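Long-range contacts in anthrone oxidase-like protein (Streptomyces ambofaciens, PDB 5F9P), which acts as an oxygenase in atypical angucycline biosynthesis, cleaving a carbon-carbon bond to open ring B oxidatively: residues L13-T18 with G56-I61; K33-A38 with H225-G230. All coordinates share one frame; numbering follows the deposited sequence.

Contact 1: L13-T18 with G56-I61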
ATOM      1  N   LEU A  13       4.105   1.958  -4.278  1.00 13.13           N
ATOM      2  CA  LEU A  13       3.756   0.689  -3.643  1.00 11.91           C
ATOM      3  C   LEU A  13       4.212  -0.488  -4.485  1.00 11.40           C
ATOM      4  O   LEU A  13       3.776  -0.663  -5.625  1.00 12.59           O
ATOM      5  CB  LEU A  13       2.260   0.595  -3.359  1.00 10.95           C
ATOM      6  CG  LEU A  13       1.779   1.361  -2.121  1.00 14.22           C
ATOM      7  CD1 LEU A  13       2.120   2.850  -2.201  1.00 15.94           C
ATOM      8  CD2 LEU A  13       0.294   1.169  -1.938  1.00 12.79           C
ATOM      9  N   ASN A  14       5.121  -1.276  -3.921  1.00 11.35           N
ATOM     10  CA  ASN A  14       5.601  -2.491  -4.559  1.00 11.08           C
ATOM     11  C   ASN A  14       4.850  -3.685  -3.978  1.00 12.55           C
ATOM     12  O   ASN A  14       4.991  -4.017  -2.798  1.00 10.73           O
ATOM     13  CB  ASN A  14       7.104  -2.659  -4.358  1.00 10.72           C
ATOM     14  CG  ASN A  14       7.913  -1.547  -4.999  1.00 10.11           C
ATOM     15  OD1 ASN A  14       7.406  -0.791  -5.819  1.00 12.78           O
ATOM     16  ND2 ASN A  14       9.193  -1.468  -4.647  1.00 13.92           N
ATOM     17  N   LEU A  15       4.032  -4.301  -4.821  1.00 12.75           N
ATOM     18  CA  LEU A  15       3.146  -5.379  -4.417  1.00 11.04           C
ATOM     19  C   LEU A  15       3.640  -6.711  -4.966  1.00 13.57           C
ATOM     20  O   LEU A  15       3.846  -6.857  -6.172  1.00 12.81           O
ATOM     21  CB  LEU A  15       1.736  -5.096  -4.943  1.00 12.65           C
ATOM     22  CG  LEU A  15       0.710  -6.220  -4.764  1.00 15.49           C
ATOM     23  CD1 LEU A  15       0.467  -6.477  -3.280  1.00 10.60           C
ATOM     24  CD2 LEU A  15      -0.583  -5.865  -5.485  1.00 14.07           C
ATOM     25  N   PHE A  16       3.833  -7.676  -4.074  1.00 12.62           N
ATOM     26  CA  PHE A  16       4.322  -8.990  -4.450  1.00 12.87           C
ATOM     27  C   PHE A  16       3.358 -10.074  -3.954  1.00 14.00           C
ATOM     28  O   PHE A  16       2.909 -10.035  -2.807  1.00 12.93           O
ATOM     29  CB  PHE A  16       5.693  -9.228  -3.825  1.00 11.09           C
ATOM     30  CG  PHE A  16       6.701  -8.154  -4.134  1.00 13.43           C
ATOM     31  CD1 PHE A  16       7.421  -8.186  -5.317  1.00 13.37           C
ATOM     32  CD2 PHE A  16       6.941  -7.129  -3.236  1.00 10.50           C
ATOM     33  CE1 PHE A  16       8.345  -7.205  -5.612  1.00 14.27           C
ATOM     34  CE2 PHE A  16       7.876  -6.150  -3.512  1.00 14.16           C
ATOM     35  CZ  PHE A  16       8.581  -6.187  -4.707  1.00 12.40           C
ATOM     36  N   THR A  17       3.041 -11.029  -4.819  1.00 13.71           N
ATOM     37  CA  THR A  17       2.248 -12.191  -4.430  1.00 13.71           C
ATOM     38  C   THR A  17       3.134 -13.429  -4.532  1.00 13.25           C
ATOM     39  O   THR A  17       4.048 -13.485  -5.355  1.00 15.23           O
ATOM     40  CB  THR A  17       0.999 -12.376  -5.337  1.00 17.21           C
ATOM     41  OG1 THR A  17       1.414 -12.594  -6.693  1.00 17.26           O
ATOM     42  CG2 THR A  17       0.121 -11.143  -5.287  1.00 15.02           C
ATOM     43  N   THR A  18       2.886 -14.413  -3.684  1.00 14.58           N
ATOM     44  CA  THR A  18       3.626 -15.661  -3.755  1.00 17.27           C
ATOM     45  C   THR A  18       2.748 -16.827  -3.291  1.00 20.68           C
ATOM     46  O   THR A  18       1.621 -16.613  -2.854  1.00 14.31           O
ATOM     47  CB  THR A  18       4.930 -15.584  -2.940  1.00 18.16           C
ATOM     48  OG1 THR A  18       5.766 -16.702  -3.267  1.00 19.81           O
ATOM     49  CG2 THR A  18       4.637 -15.559  -1.448  1.00 13.53           C
ATOM     50  N   GLY A  56       2.111 -13.035   0.419  1.00 11.25           N
ATOM     51  CA  GLY A  56       2.645 -11.971  -0.401  1.00 15.33           C
ATOM     52  C   GLY A  56       3.163 -10.892   0.518  1.00 12.59           C
ATOM     53  O   GLY A  56       3.064 -11.031   1.729  1.00 11.69           O
ATOM     54  N   THR A  57       3.701  -9.824  -0.060  1.00 12.00           N
ATOM     55  CA  THR A  57       4.214  -8.699   0.707  1.00 10.12           C
ATOM     56  C   THR A  57       3.896  -7.386  -0.005  1.00 10.69           C
ATOM     57  O   THR A  57       3.478  -7.373  -1.163  1.00  9.29           O
ATOM     58  CB  THR A  57       5.751  -8.774   0.857  1.00 12.41           C
ATOM     59  OG1 THR A  57       6.348  -8.780  -0.445  1.00 11.94           O
ATOM     60  CG2 THR A  57       6.158 -10.027   1.602  1.00 11.63           C
ATOM     61  N   LEU A  58       4.130  -6.280   0.691  1.00 11.09           N
ATOM     62  CA  LEU A  58       3.888  -4.957   0.140  1.00 11.25           C
ATOM     63  C   LEU A  58       4.893  -3.992   0.740  1.00 10.92           C
ATOM     64  O   LEU A  58       5.074  -3.959   1.955  1.00 10.13           O
ATOM     65  CB  LEU A  58       2.458  -4.488   0.458  1.00 12.20           C
ATOM     66  CG  LEU A  58       2.104  -3.037   0.113  1.00 11.96           C
ATOM     67  CD1 LEU A  58       2.069  -2.825  -1.390  1.00  9.45           C
ATOM     68  CD2 LEU A  58       0.767  -2.629   0.745  1.00 11.45           C
ATOM     69  N   ASN A  59       5.556  -3.219  -0.122  1.00 10.67           N
ATOM     70  CA  ASN A  59       6.394  -2.115   0.329  1.00 11.23           C
ATOM     71  C   ASN A  59       5.727  -0.784   0.005  1.00 12.89           C
ATOM     72  O   ASN A  59       5.408  -0.498  -1.157  1.00 12.40           O
ATOM     73  CB  ASN A  59       7.780  -2.185  -0.325  1.00 11.93           C
ATOM     74  CG  ASN A  59       8.877  -1.692   0.592  1.00 11.52           C
ATOM     75  OD1 ASN A  59       8.609  -0.974   1.545  1.00 12.08           O
ATOM     76  ND2 ASN A  59      10.124  -2.099   0.321  1.00 13.77           N
ATOM     77  N   PHE A  60       5.505   0.021   1.036  1.00 11.29           N
ATOM     78  CA  PHE A  60       4.958   1.363   0.880  1.00 13.46           C
ATOM     79  C   PHE A  60       6.135   2.332   0.960  1.00 12.55           C
ATOM     80  O   PHE A  60       6.725   2.501   2.031  1.00  8.78           O
ATOM     81  CB  PHE A  60       3.966   1.631   2.007  1.00 13.25           C
ATOM     82  CG  PHE A  60       3.112   2.867   1.820  1.00 14.25           C
ATOM     83  CD1 PHE A  60       3.675   4.138   1.857  1.00 12.75           C
ATOM     84  CD2 PHE A  60       1.734   2.752   1.667  1.00 13.29           C
ATOM     85  CE1 PHE A  60       2.882   5.271   1.720  1.00 12.43           C
ATOM     86  CE2 PHE A  60       0.927   3.883   1.529  1.00 15.57           C
ATOM     87  CZ  PHE A  60       1.502   5.142   1.557  1.00 13.19           C
ATOM     88  N   ILE A  61       6.474   2.945  -0.176  1.00 11.72           N
ATOM     89  CA  ILE A  61       7.731   3.687  -0.342  1.00 10.95           C
ATOM     90  C   ILE A  61       7.512   5.146  -0.736  1.00 14.76           C
ATOM     91  O   ILE A  61       6.702   5.444  -1.623  1.00 12.44           O
ATOM     92  CB  ILE A  61       8.624   3.030  -1.413  1.00 12.50           C
ATOM     93  CG1 ILE A  61       8.810   1.534  -1.100  1.00 14.10           C
ATOM     94  CG2 ILE A  61       9.980   3.750  -1.524  1.00 12.54           C
ATOM     95  CD1 ILE A  61       9.595   0.763  -2.162  1.00 15.10           C
TER
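Residues Leu13 to Thr17 pair with Gly56 to Phe60 as antiparallel neighbours in the closed sheet of an alpha-beta barrel. The fold is that of the dimeric alpha-beta barrel clan, here built within one chain. Asn14 with Asn59 and Phe16 with Thr57 are hydrogen-bonded pairs. Asn59 N reaches Asn14 O at 2.8 Å, and Phe16 N reaches Thr57 O at 2.9 Å, nearly straight at 170°. Leu13, Leu15, Leu58 and Phe60 share one face, where Tyr221 and Tyr177 also pack. Thr57 is on the other face, under helix 21-37.

Leu58 CD1 lies against Leu13 CB at 4.0 Å and also touches Leu15 CB. On the helix side, Thr57 OG1 approaches the Phe16 ring obliquely, 3.3 Å from Phe16 CD2. This hydroxyl is buried and has no polar partner in the model. The side chains of Asn14 and Ile61 cross at a slant, and Ile61 CD1 touches Asn14 ND2 at 3.4 Å. The side chains of Leu13 and Phe60 run side by side in the same direction. Leu13 CD1 makes a CH-pi contact over one face of the Phe60 ring, 4.1 Å from its centroid.

Contact 2: K33-A38 with H225-G230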
ATOM      1  N   LYS A  33      16.743  -6.273   3.315  1.00 11.56           N
ATOM      2  CA  LYS A  33      18.129  -5.992   2.941  1.00 11.50           C
ATOM      3  C   LYS A  33      18.219  -4.715   2.117  1.00 13.04           C
ATOM      4  O   LYS A  33      19.072  -3.869   2.368  1.00 11.01           O
ATOM      5  CB  LYS A  33      18.707  -7.131   2.109  1.00 12.67           C
ATOM      6  CG  LYS A  33      18.996  -8.412   2.856  1.00 15.13           C
ATOM      7  CD  LYS A  33      19.538  -9.436   1.849  1.00 20.66           C
ATOM      8  CE  LYS A  33      19.799 -10.785   2.485  1.00 24.97           C
ATOM      9  NZ  LYS A  33      20.537 -11.656   1.527  1.00 29.17           N
ATOM     10  N   ILE A  34      17.333  -4.586   1.130  1.00 10.26           N
ATOM     11  CA  ILE A  34      17.297  -3.402   0.268  1.00 13.38           C
ATOM     12  C   ILE A  34      16.955  -2.112   1.060  1.00 13.42           C
ATOM     13  O   ILE A  34      17.597  -1.068   0.902  1.00 11.59           O
ATOM     14  CB  ILE A  34      16.314  -3.623  -0.913  1.00 13.27           C
ATOM     15  CG1 ILE A  34      16.829  -4.754  -1.814  1.00 13.67           C
ATOM     16  CG2 ILE A  34      16.121  -2.331  -1.721  1.00 15.80           C
ATOM     17  CD1 ILE A  34      15.776  -5.333  -2.767  1.00 16.83           C
ATOM     18  N   VAL A  35      15.956  -2.196   1.926  1.00  9.29           N
ATOM     19  CA  VAL A  35      15.620  -1.067   2.786  1.00 10.86           C
ATOM     20  C   VAL A  35      16.811  -0.648   3.659  1.00  9.35           C
ATOM     21  O   VAL A  35      17.134   0.529   3.747  1.00 10.36           O
ATOM     22  CB  VAL A  35      14.387  -1.383   3.683  1.00  9.19           C
ATOM     23  CG1 VAL A  35      14.197  -0.315   4.768  1.00 10.07           C
ATOM     24  CG2 VAL A  35      13.139  -1.529   2.828  1.00  9.25           C
ATOM     25  N   ASP A  36      17.457  -1.616   4.292  1.00  8.99           N
ATOM     26  CA  ASP A  36      18.509  -1.323   5.255  1.00  9.91           C
ATOM     27  C   ASP A  36      19.737  -0.706   4.597  1.00 11.32           C
ATOM     28  O   ASP A  36      20.461   0.071   5.222  1.00  9.18           O
ATOM     29  CB  ASP A  36      18.876  -2.584   6.042  1.00 10.41           C
ATOM     30  CG  ASP A  36      17.769  -3.027   6.985  1.00 13.30           C
ATOM     31  OD1 ASP A  36      16.835  -2.225   7.239  1.00 12.79           O
ATOM     32  OD2 ASP A  36      17.840  -4.168   7.494  1.00 12.79           O
ATOM     33  N   ALA A  37      19.954  -1.038   3.326  1.00 12.19           N
ATOM     34  CA  ALA A  37      21.078  -0.486   2.564  1.00 14.80           C
ATOM     35  C   ALA A  37      20.706   0.757   1.750  1.00 15.88           C
ATOM     36  O   ALA A  37      21.577   1.390   1.168  1.00 17.64           O
ATOM     37  CB  ALA A  37      21.680  -1.562   1.644  1.00 12.70           C
ATOM     38  N   ALA A  38      19.423   1.115   1.732  1.00 14.53           N
ATOM     39  CA  ALA A  38      18.939   2.214   0.898  1.00 13.48           C
ATOM     40  C   ALA A  38      19.609   3.559   1.180  1.00 16.92           C
ATOM     41  O   ALA A  38      19.498   4.093   2.293  1.00 13.71           O
ATOM     42  CB  ALA A  38      17.421   2.353   1.026  1.00 10.96           C
ATOM     43  N   HIS A 225       8.529  -3.736   9.232  1.00 11.99           N
ATOM     44  CA  HIS A 225       9.807  -3.034   9.132  1.00 13.35           C
ATOM     45  C   HIS A 225       9.609  -1.688   8.453  1.00 11.92           C
ATOM     46  O   HIS A 225       8.879  -1.576   7.461  1.00 10.19           O
ATOM     47  CB  HIS A 225      10.820  -3.897   8.358  1.00  9.91           C
ATOM     48  CG  HIS A 225      12.246  -3.436   8.465  1.00 11.83           C
ATOM     49  ND1 HIS A 225      13.043  -3.723   9.553  1.00 11.80           N
ATOM     50  CD2 HIS A 225      13.033  -2.752   7.596  1.00 12.09           C
ATOM     51  CE1 HIS A 225      14.250  -3.216   9.362  1.00 13.28           C
ATOM     52  NE2 HIS A 225      14.273  -2.625   8.179  1.00 11.94           N
ATOM     53  N   THR A 226      10.242  -0.666   9.006  1.00 10.11           N
ATOM     54  CA  THR A 226      10.252   0.658   8.390  1.00 13.23           C
ATOM     55  C   THR A 226      11.591   1.341   8.638  1.00 15.18           C
ATOM     56  O   THR A 226      12.210   1.147   9.695  1.00 12.99           O
ATOM     57  CB  THR A 226       9.144   1.563   8.965  1.00 16.01           C
ATOM     58  OG1 THR A 226       9.012   2.732   8.151  1.00 15.98           O
ATOM     59  CG2 THR A 226       9.489   1.990  10.376  1.00 15.49           C
ATOM     60  N   ARG A 227      12.016   2.146   7.663  1.00 12.96           N
ATOM     61  CA  ARG A 227      13.254   2.911   7.731  1.00 11.08           C
ATOM     62  C   ARG A 227      13.141   4.185   6.890  1.00 13.26           C
ATOM     63  O   ARG A 227      12.523   4.158   5.824  1.00 10.49           O
ATOM     64  CB  ARG A 227      14.426   2.068   7.206  1.00 11.58           C
ATOM     65  CG  ARG A 227      15.771   2.685   7.522  1.00 11.02           C
ATOM     66  CD  ARG A 227      16.976   1.899   7.009  1.00 10.55           C
ATOM     67  NE  ARG A 227      18.133   2.789   7.052  1.00 11.79           N
ATOM     68  CZ  ARG A 227      18.802   3.241   5.998  1.00 15.24           C
ATOM     69  NH1 ARG A 227      18.506   2.823   4.777  1.00  8.38           N
ATOM     70  NH2 ARG A 227      19.815   4.088   6.180  1.00 17.09           N
ATOM     71  N   SER A 228      13.741   5.288   7.353  1.00 11.08           N
ATOM     72  CA  SER A 228      13.745   6.546   6.590  1.00 11.85           C
ATOM     73  C   SER A 228      15.144   6.943   6.135  1.00 14.27           C
ATOM     74  O   SER A 228      16.140   6.420   6.647  1.00 12.43           O
ATOM     75  CB  SER A 228      13.147   7.694   7.423  1.00 15.79           C
ATOM     76  OG  SER A 228      11.797   7.432   7.755  1.00 16.39           O
ATOM     77  N   ALA A 229      15.221   7.883   5.186  1.00 12.22           N
ATOM     78  CA  ALA A 229      16.510   8.353   4.676  1.00 13.47           C
ATOM     79  C   ALA A 229      17.506   8.601   5.820  1.00 13.17           C
ATOM     80  O   ALA A 229      17.204   9.315   6.757  1.00 10.92           O
ATOM     81  CB  ALA A 229      16.336   9.617   3.825  1.00 11.60           C
ATOM     82  N   GLY A 230      18.676   7.978   5.737  1.00 14.38           N
ATOM     83  CA  GLY A 230      19.742   8.213   6.694  1.00 18.01           C
ATOM     84  C   GLY A 230      19.499   7.656   8.084  1.00 19.65           C
ATOM     85  O   GLY A 230      20.312   7.864   8.978  1.00 17.19           O
TER
HETATM   86  O   HOH W   1      19.584   6.580   3.698  1.00 19.99           O
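Val35 lays its CG1 against Arg227 CB at 3.4 Å, and the two side chains slide past each other in opposite directions. With chi1 at 169°, CG1 is anti to the backbone N, and this is the methyl that meets both Arg227 and His225. It touches the edge of the His225 ring near CD2, in the ring plane.

Arg227 reaches over to the last turn of helix 21-37. Its chain is extended from CG to NE, and one nitrogen, NH1, grips two carbonyls there. Arg227 NH1 donates to Val35 O at 2.9 Å and to Ala38 O at 3.0 Å. The second bond is straighter, at 163°, and uses a lone pair of Ala38 O. Val35 O also accepts from Ala38 N. Asp36 O sits over one face of the guanidinium but is not bonded to it. The C-terminal end of a helix is the negative end of its dipole, so the guanidinium charge is probably stabilised there. Arg227 NE is held by Glu231 O.

His225 NE2 donates to Asp36 OD1 at 2.8 Å. It meets the syn side of the carboxylate, whose plane is turned 60° from the ring. Asp36 OD2 takes a further bond from Ala235 N, in the C-terminal tail, which probably comes from the expression vector. A water joins Ala38 O, 2.9 Å away, to Gly230 N.

The contact ties the C-terminal end of helix 21-37 to the end of strand 217-228. Strand 43-51 lies beside this strand in the sheet, and its Trp43 packs on both Ala38 and Arg227.

Contacts 1 and 2 join the same barrel sheet in two ways. Contact 1 is a strand pair within it, and contact 2 fixes the end of a helix to the end of one of its strands. Strand 10-17 is followed in the chain by helix 21-37, so the first segments of both are close in sequence. The centres of the two contacts lie about 15 Å apart. The centre of contact 1 lies about 7 Å from the centre of the chain, that of contact 2 about 17 Å. The leucine-rich face of contact 1 packs on Tyr221 of strand 217-228, which carries contact 2 at its C-terminal end. The contacts meet where the side chain of Asn59 packs on Val35.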